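Local coordinates for protein catechol 1,2-dioxygenase (Acinetobacter sp., PDB 1DMH) that catalyses the intradiol ring cleavage of catechol by molecular oxygen to cis,cis-muconate, using one ferric ion in each subunit of a homodimer, at residues G126-G131 with H157-G162; G162-F167 with N177-I182; T133-G138 with R191-L196. One frame throughout, in Å; residues are numbered along the deposited sequence.

Contact 1 of 3, residues G126-G131 with H157-G162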
loop_
_atom_site.group_PDB
_atom_site.type_symbol
_atom_site.label_atom_id
_atom_site.label_comp_id
_atom_site.label_asym_id
_atom_site.label_seq_id
_atom_site.Cartn_x
_atom_site.Cartn_y
_atom_site.Cartn_z
ATOM N N GLY A 126 -25.810 19.007 -19.152
ATOM C CA GLY A 126 -26.210 20.334 -18.717
ATOM C C GLY A 126 -26.530 20.458 -17.232
ATOM O O GLY A 126 -27.180 21.413 -16.808
ATOM N N SER A 127 -26.068 19.505 -16.432
ATOM C CA SER A 127 -26.315 19.534 -15.000
ATOM C C SER A 127 -25.367 20.465 -14.246
ATOM O O SER A 127 -25.555 20.697 -13.052
ATOM C CB SER A 127 -26.180 18.132 -14.414
ATOM O OG SER A 127 -24.869 17.633 -14.615
ATOM N N ASP A 128 -24.342 20.988 -14.915
ATOM C CA ASP A 128 -23.407 21.867 -14.228
ATOM C C ASP A 128 -23.894 23.309 -14.357
ATOM O O ASP A 128 -23.861 23.897 -15.437
ATOM C CB ASP A 128 -21.987 21.738 -14.809
ATOM C CG ASP A 128 -20.925 22.333 -13.884
ATOM O OD1 ASP A 128 -21.166 23.419 -13.312
ATOM O OD2 ASP A 128 -19.842 21.734 -13.734
ATOM N N PRO A 129 -24.321 23.909 -13.235
ATOM C CA PRO A 129 -24.821 25.281 -13.201
ATOM C C PRO A 129 -23.842 26.281 -13.769
ATOM O O PRO A 129 -24.238 27.236 -14.425
ATOM C CB PRO A 129 -25.068 25.510 -11.712
ATOM C CG PRO A 129 -25.453 24.123 -11.236
ATOM C CD PRO A 129 -24.311 23.351 -11.871
ATOM N N ASN A 130 -22.556 26.061 -13.539
ATOM C CA ASN A 130 -21.558 27.001 -14.034
ATOM C C ASN A 130 -20.832 26.541 -15.275
ATOM O O ASN A 130 -19.832 27.125 -15.651
ATOM C CB ASN A 130 -20.546 27.310 -12.930
ATOM C CG ASN A 130 -21.219 27.779 -11.654
ATOM O OD1 ASN A 130 -21.930 28.781 -11.648
ATOM N ND2 ASN A 130 -21.011 27.050 -10.574
ATOM N N GLY A 131 -21.340 25.504 -15.924
ATOM C CA GLY A 131 -20.668 25.019 -17.104
ATOM C C GLY A 131 -20.654 26.056 -18.194
ATOM O O GLY A 131 -21.633 26.766 -18.389
ATOM N N HIS A 157 -13.637 13.907 -19.277
ATOM C CA HIS A 157 -13.105 15.061 -18.551
ATOM C C HIS A 157 -13.978 15.424 -17.356
ATOM O O HIS A 157 -15.056 14.862 -17.177
ATOM C CB HIS A 157 -12.960 16.254 -19.505
ATOM C CG HIS A 157 -14.267 16.810 -20.003
ATOM N ND1 HIS A 157 -15.027 17.709 -19.279
ATOM C CD2 HIS A 157 -14.937 16.604 -21.166
ATOM C CE1 HIS A 157 -16.106 18.032 -19.975
ATOM N NE2 HIS A 157 -16.075 17.375 -21.124
ATOM N N ALA A 158 -13.504 16.362 -16.544
ATOM C CA ALA A 158 -14.208 16.791 -15.337
ATOM C C ALA A 158 -15.175 17.958 -15.571
ATOM O O ALA A 158 -15.160 18.574 -16.639
ATOM C CB ALA A 158 -13.176 17.176 -14.259
ATOM N N ASN A 159 -16.020 18.242 -14.577
ATOM C CA ASN A 159 -16.945 19.359 -14.693
ATOM C C ASN A 159 -16.258 20.574 -14.089
ATOM O O ASN A 159 -15.055 20.519 -13.830
ATOM C CB ASN A 159 -18.293 19.083 -13.995
ATOM C CG ASN A 159 -18.160 18.789 -12.504
ATOM O OD1 ASN A 159 -17.158 19.130 -11.864
ATOM N ND2 ASN A 159 -19.205 18.183 -11.938
ATOM N N THR A 160 -17.005 21.659 -13.854
ATOM C CA THR A 160 -16.411 22.889 -13.323
ATOM C C THR A 160 -15.953 22.798 -11.879
ATOM O O THR A 160 -15.289 23.713 -11.381
ATOM C CB THR A 160 -17.363 24.113 -13.466
ATOM O OG1 THR A 160 -18.575 23.881 -12.732
ATOM C CG2 THR A 160 -17.696 24.348 -14.933
ATOM N N LYS A 161 -16.306 21.703 -11.205
ATOM C CA LYS A 161 -15.892 21.503 -9.824
ATOM C C LYS A 161 -14.713 20.536 -9.747
ATOM O O LYS A 161 -14.230 20.226 -8.664
ATOM C CB LYS A 161 -17.073 20.988 -9.004
ATOM C CG LYS A 161 -18.141 22.060 -8.844
ATOM C CD LYS A 161 -19.279 21.607 -7.971
ATOM C CE LYS A 161 -20.094 20.516 -8.645
ATOM N NZ LYS A 161 -21.170 19.944 -7.735
ATOM N N GLY A 162 -14.255 20.069 -10.911
ATOM C CA GLY A 162 -13.141 19.139 -10.958
ATOM C C GLY A 162 -13.523 17.685 -10.710
ATOM O O GLY A 162 -12.657 16.852 -10.448
HETATM O O HOH W 1 -21.612 17.823 -13.788
#

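Contact 2 of 3, residues G162-F167 with N177-I182. With FE (Fe (III) ion), chain C; MCT (4-methylcatechol), chain D.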
loop_
_atom_site.group_PDB
_atom_site.type_symbol
_atom_site.label_atom_id
_atom_site.label_comp_id
_atom_site.label_asym_id
_atom_site.label_seq_id
_atom_site.Cartn_x
_atom_site.Cartn_y
_atom_site.Cartn_z
ATOM N N GLY A 162 -14.255 20.069 -10.911
ATOM C CA GLY A 162 -13.141 19.139 -10.958
ATOM C C GLY A 162 -13.523 17.685 -10.710
ATOM O O GLY A 162 -12.657 16.852 -10.448
ATOM N N PHE A 163 -14.810 17.363 -10.793
ATOM C CA PHE A 163 -15.259 15.988 -10.579
ATOM C C PHE A 163 -15.661 15.282 -11.871
ATOM O O PHE A 163 -16.212 15.896 -12.790
ATOM C CB PHE A 163 -16.448 15.966 -9.615
ATOM C CG PHE A 163 -16.126 16.503 -8.275
ATOM C CD1 PHE A 163 -14.850 16.336 -7.740
ATOM C CD2 PHE A 163 -17.075 17.194 -7.550
ATOM C CE1 PHE A 163 -14.514 16.862 -6.490
ATOM C CE2 PHE A 163 -16.761 17.726 -6.306
ATOM C CZ PHE A 163 -15.466 17.557 -5.772
ATOM N N TYR A 164 -15.382 13.979 -11.903
ATOM C CA TYR A 164 -15.697 13.113 -13.031
ATOM C C TYR A 164 -16.888 12.243 -12.680
ATOM O O TYR A 164 -17.094 11.911 -11.505
ATOM C CB TYR A 164 -14.540 12.152 -13.338
ATOM C CG TYR A 164 -13.287 12.760 -13.935
ATOM C CD1 TYR A 164 -12.372 13.491 -13.154
ATOM C CD2 TYR A 164 -12.996 12.573 -15.284
ATOM C CE1 TYR A 164 -11.201 14.011 -13.723
ATOM C CE2 TYR A 164 -11.853 13.075 -15.853
ATOM C CZ TYR A 164 -10.965 13.791 -15.077
ATOM O OH TYR A 164 -9.865 14.302 -15.693
ATOM N N SER A 165 -17.659 11.853 -13.694
ATOM C CA SER A 165 -18.778 10.963 -13.456
ATOM C C SER A 165 -18.166 9.635 -12.991
ATOM O O SER A 165 -17.041 9.288 -13.384
ATOM C CB SER A 165 -19.628 10.779 -14.735
ATOM O OG SER A 165 -18.906 10.256 -15.824
ATOM N N HIS A 166 -18.901 8.922 -12.132
ATOM C CA HIS A 166 -18.485 7.644 -11.565
ATOM C C HIS A 166 -17.445 7.802 -10.447
ATOM O O HIS A 166 -17.104 6.836 -9.776
ATOM C CB HIS A 166 -17.989 6.715 -12.674
ATOM C CG HIS A 166 -19.029 6.434 -13.713
ATOM N ND1 HIS A 166 -20.126 5.633 -13.473
ATOM C CD2 HIS A 166 -19.208 6.946 -14.955
ATOM C CE1 HIS A 166 -20.933 5.665 -14.521
ATOM N NE2 HIS A 166 -20.400 6.454 -15.434
ATOM N N PHE A 167 -16.941 9.015 -10.241
ATOM C CA PHE A 167 -15.970 9.273 -9.168
ATOM C C PHE A 167 -16.296 10.607 -8.512
ATOM O O PHE A 167 -15.417 11.247 -7.939
ATOM C CB PHE A 167 -14.524 9.339 -9.685
ATOM C CG PHE A 167 -14.089 8.121 -10.422
ATOM C CD1 PHE A 167 -13.569 7.031 -9.734
ATOM C CD2 PHE A 167 -14.228 8.040 -11.809
ATOM C CE1 PHE A 167 -13.193 5.870 -10.407
ATOM C CE2 PHE A 167 -13.855 6.882 -12.495
ATOM C CZ PHE A 167 -13.337 5.793 -11.791
ATOM N N ASN A 177 -21.595 10.854 -17.828
ATOM C CA ASN A 177 -21.674 12.283 -18.074
ATOM C C ASN A 177 -20.234 12.701 -18.423
ATOM O O ASN A 177 -19.287 12.305 -17.728
ATOM C CB ASN A 177 -22.126 13.030 -16.817
ATOM C CG ASN A 177 -22.412 14.504 -17.082
ATOM O OD1 ASN A 177 -22.231 15.350 -16.199
ATOM N ND2 ASN A 177 -22.883 14.813 -18.280
ATOM N N MET A 178 -20.092 13.473 -19.507
ATOM C CA MET A 178 -18.808 13.975 -20.015
ATOM C C MET A 178 -17.829 12.861 -20.412
ATOM O O MET A 178 -16.614 13.004 -20.277
ATOM C CB MET A 178 -18.186 14.915 -18.979
ATOM C CG MET A 178 -19.104 16.130 -18.642
ATOM S SD MET A 178 -18.449 17.158 -17.299
ATOM C CE MET A 178 -18.320 15.903 -16.000
ATOM N N ARG A 179 -18.375 11.752 -20.916
ATOM C CA ARG A 179 -17.585 10.609 -21.367
ATOM C C ARG A 179 -18.261 10.076 -22.645
ATOM O O ARG A 179 -19.405 9.629 -22.590
ATOM C CB ARG A 179 -17.577 9.488 -20.307
ATOM C CG ARG A 179 -16.904 9.808 -18.968
ATOM C CD ARG A 179 -17.121 8.654 -17.970
ATOM N NE ARG A 179 -16.546 8.900 -16.644
ATOM C CZ ARG A 179 -15.240 8.857 -16.367
ATOM N NH1 ARG A 179 -14.359 8.573 -17.330
ATOM N NH2 ARG A 179 -14.821 9.073 -15.121
ATOM N N ARG A 180 -17.568 10.112 -23.782
ATOM C CA ARG A 180 -18.140 9.609 -25.031
ATOM C C ARG A 180 -17.093 8.965 -25.930
ATOM O O ARG A 180 -15.889 9.221 -25.792
ATOM C CB ARG A 180 -18.785 10.745 -25.834
ATOM C CG ARG A 180 -20.044 11.374 -25.260
ATOM C CD ARG A 180 -21.229 10.409 -25.224
ATOM N NE ARG A 180 -22.420 11.102 -24.750
ATOM C CZ ARG A 180 -22.711 11.350 -23.476
ATOM N NH1 ARG A 180 -21.932 10.906 -22.496
ATOM N NH2 ARG A 180 -23.833 12.004 -23.174
ATOM N N SER A 181 -17.562 8.128 -26.857
ATOM C CA SER A 181 -16.695 7.519 -27.860
ATOM C C SER A 181 -17.220 8.067 -29.166
ATOM O O SER A 181 -18.423 8.038 -29.408
ATOM C CB SER A 181 -16.820 5.999 -27.885
ATOM O OG SER A 181 -16.258 5.449 -26.720
ATOM N N ILE A 182 -16.333 8.588 -29.993
ATOM C CA ILE A 182 -16.746 9.124 -31.275
ATOM C C ILE A 182 -15.994 8.463 -32.404
ATOM O O ILE A 182 -14.774 8.369 -32.384
ATOM C CB ILE A 182 -16.552 10.643 -31.325
ATOM C CG1 ILE A 182 -17.424 11.246 -30.234
ATOM C CG2 ILE A 182 -16.923 11.209 -32.717
ATOM C CD1 ILE A 182 -17.443 12.663 -30.269
HETATM FE FE FE C . -7.995 13.879 -15.591
HETATM C C1 MCT D . -4.894 12.196 -11.959
HETATM C C2 MCT D . -5.053 12.129 -13.354
HETATM C C3 MCT D . -6.190 12.736 -13.927
HETATM O O3 MCT D . -6.358 12.680 -15.286
HETATM C C4 MCT D . -7.139 13.385 -13.155
HETATM O O4 MCT D . -8.225 13.962 -13.766
HETATM C C5 MCT D . -7.006 13.464 -11.794
HETATM C C6 MCT D . -5.816 12.834 -11.166
HETATM C C MCT D . -3.662 11.539 -11.310
HETATM O O HOH W 2 -16.615 12.637 -16.308
HETATM O O HOH W 3 -7.414 11.871 -14.085
#

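Contact 3 of 3, residues T133-G138 with R191-L196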
loop_
_atom_site.group_PDB
_atom_site.type_symbol
_atom_site.label_atom_id
_atom_site.label_comp_id
_atom_site.label_asym_id
_atom_site.label_seq_id
_atom_site.Cartn_x
_atom_site.Cartn_y
_atom_site.Cartn_z
ATOM N N THR A 133 -20.163 26.429 -22.228
ATOM C CA THR A 133 -20.177 25.617 -23.441
ATOM C C THR A 133 -18.851 25.573 -24.154
ATOM O O THR A 133 -18.226 26.599 -24.358
ATOM C CB THR A 133 -21.237 26.115 -24.435
ATOM O OG1 THR A 133 -22.496 26.174 -23.773
ATOM C CG2 THR A 133 -21.370 25.149 -25.615
ATOM N N LEU A 134 -18.449 24.371 -24.556
ATOM C CA LEU A 134 -17.188 24.149 -25.259
ATOM C C LEU A 134 -17.464 23.299 -26.494
ATOM O O LEU A 134 -18.102 22.250 -26.382
ATOM C CB LEU A 134 -16.216 23.364 -24.363
ATOM C CG LEU A 134 -14.700 23.361 -24.584
ATOM C CD1 LEU A 134 -14.214 21.965 -24.321
ATOM C CD2 LEU A 134 -14.296 23.843 -25.926
ATOM N N ILE A 135 -17.003 23.753 -27.659
ATOM C CA ILE A 135 -17.146 22.989 -28.916
ATOM C C ILE A 135 -15.702 22.510 -29.142
ATOM O O ILE A 135 -14.801 23.332 -29.328
ATOM C CB ILE A 135 -17.560 23.899 -30.137
ATOM C CG1 ILE A 135 -18.915 24.553 -29.873
ATOM C CG2 ILE A 135 -17.587 23.098 -31.447
ATOM C CD1 ILE A 135 -20.009 23.583 -29.611
ATOM N N LEU A 136 -15.470 21.202 -29.103
ATOM C CA LEU A 136 -14.116 20.672 -29.274
ATOM C C LEU A 136 -14.144 19.817 -30.538
ATOM O O LEU A 136 -14.977 18.933 -30.684
ATOM C CB LEU A 136 -13.768 19.810 -28.074
ATOM C CG LEU A 136 -12.353 19.408 -27.627
ATOM C CD1 LEU A 136 -12.480 17.989 -27.098
ATOM C CD2 LEU A 136 -11.304 19.497 -28.704
ATOM N N HIS A 137 -13.236 20.082 -31.456
ATOM C CA HIS A 137 -13.236 19.310 -32.677
ATOM C C HIS A 137 -11.837 19.198 -33.265
ATOM O O HIS A 137 -10.912 19.913 -32.875
ATOM C CB HIS A 137 -14.218 19.951 -33.672
ATOM C CG HIS A 137 -13.890 21.371 -34.025
ATOM N ND1 HIS A 137 -13.110 21.706 -35.110
ATOM C CD2 HIS A 137 -14.201 22.540 -33.412
ATOM C CE1 HIS A 137 -12.956 23.019 -35.154
ATOM N NE2 HIS A 137 -13.608 23.549 -34.136
ATOM N N GLY A 138 -11.682 18.268 -34.190
ATOM C CA GLY A 138 -10.395 18.087 -34.809
ATOM C C GLY A 138 -10.454 16.990 -35.833
ATOM O O GLY A 138 -11.522 16.460 -36.128
ATOM N N ARG A 191 -16.272 15.795 -33.468
ATOM C CA ARG A 191 -16.695 17.073 -32.967
ATOM C C ARG A 191 -17.587 16.806 -31.784
ATOM O O ARG A 191 -18.463 15.939 -31.843
ATOM C CB ARG A 191 -17.456 17.824 -34.050
ATOM C CG ARG A 191 -17.985 19.173 -33.616
ATOM C CD ARG A 191 -18.743 19.812 -34.763
ATOM N NE ARG A 191 -19.557 20.953 -34.335
ATOM C CZ ARG A 191 -19.167 22.228 -34.379
ATOM N NH1 ARG A 191 -17.961 22.541 -34.869
ATOM N NH2 ARG A 191 -20.000 23.193 -33.955
ATOM N N VAL A 192 -17.346 17.501 -30.682
ATOM C CA VAL A 192 -18.205 17.298 -29.536
ATOM C C VAL A 192 -18.599 18.605 -28.940
ATOM O O VAL A 192 -17.895 19.603 -29.086
ATOM C CB VAL A 192 -17.539 16.476 -28.408
ATOM C CG1 VAL A 192 -17.243 15.131 -28.895
ATOM C CG2 VAL A 192 -16.265 17.150 -27.931
ATOM N N ARG A 193 -19.758 18.598 -28.301
ATOM C CA ARG A 193 -20.217 19.763 -27.578
ATOM C C ARG A 193 -20.172 19.309 -26.098
ATOM O O ARG A 193 -20.734 18.266 -25.741
ATOM C CB ARG A 193 -21.644 20.152 -27.979
ATOM C CG ARG A 193 -22.227 21.149 -26.995
ATOM C CD ARG A 193 -23.602 21.670 -27.368
ATOM N NE ARG A 193 -24.106 22.427 -26.230
ATOM C CZ ARG A 193 -25.194 23.183 -26.244
ATOM N NH1 ARG A 193 -25.902 23.287 -27.346
ATOM N NH2 ARG A 193 -25.558 23.842 -25.152
ATOM N N THR A 194 -19.476 20.065 -25.252
ATOM C CA THR A 194 -19.395 19.711 -23.844
ATOM C C THR A 194 -19.202 21.020 -23.055
ATOM O O THR A 194 -19.693 22.068 -23.493
ATOM C CB THR A 194 -18.235 18.722 -23.608
ATOM O OG1 THR A 194 -18.270 18.272 -22.255
ATOM C CG2 THR A 194 -16.894 19.363 -23.910
ATOM N N ILE A 195 -18.553 20.974 -21.891
ATOM C CA ILE A 195 -18.286 22.206 -21.145
ATOM C C ILE A 195 -16.792 22.252 -20.802
ATOM O O ILE A 195 -16.118 21.216 -20.809
ATOM C CB ILE A 195 -19.097 22.305 -19.810
ATOM C CG1 ILE A 195 -18.765 21.121 -18.908
ATOM C CG2 ILE A 195 -20.597 22.376 -20.089
ATOM C CD1 ILE A 195 -19.368 21.227 -17.527
ATOM N N LEU A 196 -16.277 23.446 -20.524
ATOM C CA LEU A 196 -14.870 23.594 -20.144
ATOM C C LEU A 196 -14.664 23.008 -18.767
ATOM O O LEU A 196 -15.364 23.361 -17.826
ATOM C CB LEU A 196 -14.447 25.055 -20.071
ATOM C CG LEU A 196 -13.742 25.688 -21.256
ATOM C CD1 LEU A 196 -13.373 27.107 -20.851
ATOM C CD2 LEU A 196 -12.485 24.915 -21.621
HETATM O O HOH W 4 -23.887 23.823 -22.708
#

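Contact 1 of 3, residues G126-G131 with H157-G162
Asp128 and Thr160 carry this loop-to-loop contact, their side chains crossing obliquely so that the carboxylate of one meets the hydroxyl and backbone N-H of the other. Asp128 swings its CG anti to the backbone N (chi1 -164°), which sends the carboxylate across to the 157-162 loop. There Asp128 OD2 accepts from Thr160 N at 2.8 Å through its syn lone pair, in a fairly straight bond (159° at the hydrogen). Thr160 holds OG1 in the crowded position between its backbone N and carbonyl carbon, and this puts the hydroxyl astride the carboxylate, with OG1 2.7 Å from both Asp128 OD1 and Asp128 OD2. The single hydroxyl proton can serve either oxygen. Asp128 OD1 also turns back on its own loop, where its anti lone pair receives Asn130 N at 3.0 Å, so both carboxylate oxygens are engaged and the group's rotation is fixed. The methyl CG2 of Thr160 lies at 3.6 Å from Asn130 O and also packs against the CA of Gly131. Beside the carboxylate, Asn159 brings its CB to 3.1 Å from Asp128 OD2, while its amide ND2 donates to a water that reaches Ser127 OG only weakly. The amide oxygen OD1 of Asn159 stays with its own loop, accepting from Lys161 N and from Phe163 N. Near the surface of the dioxygenase domain, the contact thus joins two connections between strands, each folded as an Asx turn coinciding with a type I beta turn, Asp128 to Gly131 and Asn159 to Gly162.

Contact 2 of 3, residues G162-F167 with N177-I182
Ser165 OG is the best-held polar atom, gripped by two full hydrogen bonds: it accepts from Arg179 NE at 2.8 Å and donates to a lone pair of Asn177 O, also at 2.8 Å. The contact belongs to the iron site of the intradiol dioxygenase fold, where a type II beta turn from Tyr164 to Phe167 is tied to the start of strand 179-183. The hydroxyl reaches both partners from the crowded position between the backbone N and carbonyl carbon (chi1 59°). Arg179 runs extended from CG to NE and comes side-on, so that it grips the carbonyl of the same serine as well: Arg179 NH2 gives Ser165 O a good bond (2.8 Å, 162° at the hydrogen), and NE adds a weak one. This oxygen lies at the edge of the guanidinium, in its plane. A water accepting from Ser165 N and donating to Asn177 O adds a second bridge. NH2 lies at the edge of the Phe167 ring and NE at the edge of the His166 ring, whose NE2 is bound to Phe176 N. NH1 reaches Leu109 O. Arg179 NH2 also lies 3.6 Å from Tyr164 CB, making Arg179 a second-shell residue beside an iron ligand. Tyr164 shares the ferric ion with His224, His226 and 4-methylcatechol, its OH 1.9 Å from the iron and 2.6 Å from O4 of the bound 4-methylcatechol.

Contact 3 of 3, residues T133-G138 with R191-L196
Strands 133-138 and 191-195 run antiparallel, and their contact contrasts a buried, largely apolar face, carrying Leu134, Leu136, Val192 and Thr194, with the partly exposed polar ends of His137, Arg191 and Arg193. Two hydrogen-bonded pairs, Leu134 with Thr194 and Leu136 with Val192, give four main-chain bonds; the straightest runs from Thr194 N to Leu134 O (2.8 Å, 173° at the hydrogen). On the buried face, Leu136 and Val192 run alongside each other in the same direction, with Leu136 CB 3.7 Å from Val192 CG2. Leu134 likewise lies alongside Thr194, its CD1 at 3.8 Å from Thr194 CG2, and turns CG to Leu196 CD2, which crosses it at about a right angle.

The other face mixes Ile135 with His137 and the two arginines. Ile135 is itself buried and tightly covered: Arg191, extended from CG to NE, lays its guanidinium over it, with Ile135 CG2 3.2 Å above the plane, displaced from the centre of the group, while Arg191 NH2 bonds to Asn277 OD1. His137 runs beside the aliphatic part of Arg191, its NE2 held by Glu285. At the looser end a water links Thr133 OG1 to Arg193 NH2, which also forms a salt bridge with Glu280. Strand 283-291 pairs parallel with 133-141 on its other edge, strand 120-122 runs parallel to 189-195, and strand 220-230 covers the buried face, with Ile225 against Leu134 and Tyr227 against Leu136.

All three contacts lie within the catalytic dioxygenase domain, on the same side of the chain's centre. The centres of contacts 1 and 2 are about 10 Å apart, and contact 3 is about 13 Å from each. Contact 1 closes before contact 2 opens, with Gly162 common to both; contact 2 falls between the segments of contact 3, while contact 1 alternates with it. Strands 133-141, 179-183 and 189-195 belong to one mixed sheet. A hydrogen bond between His157 NE2 and Thr194 OG1 joins contacts 1 and 3, and Met178, just before strand 179-183, packs near Ile195. The iron ligand Tyr164 is thus carried on the loop between strands 152-157 and 179-183 of that sheet.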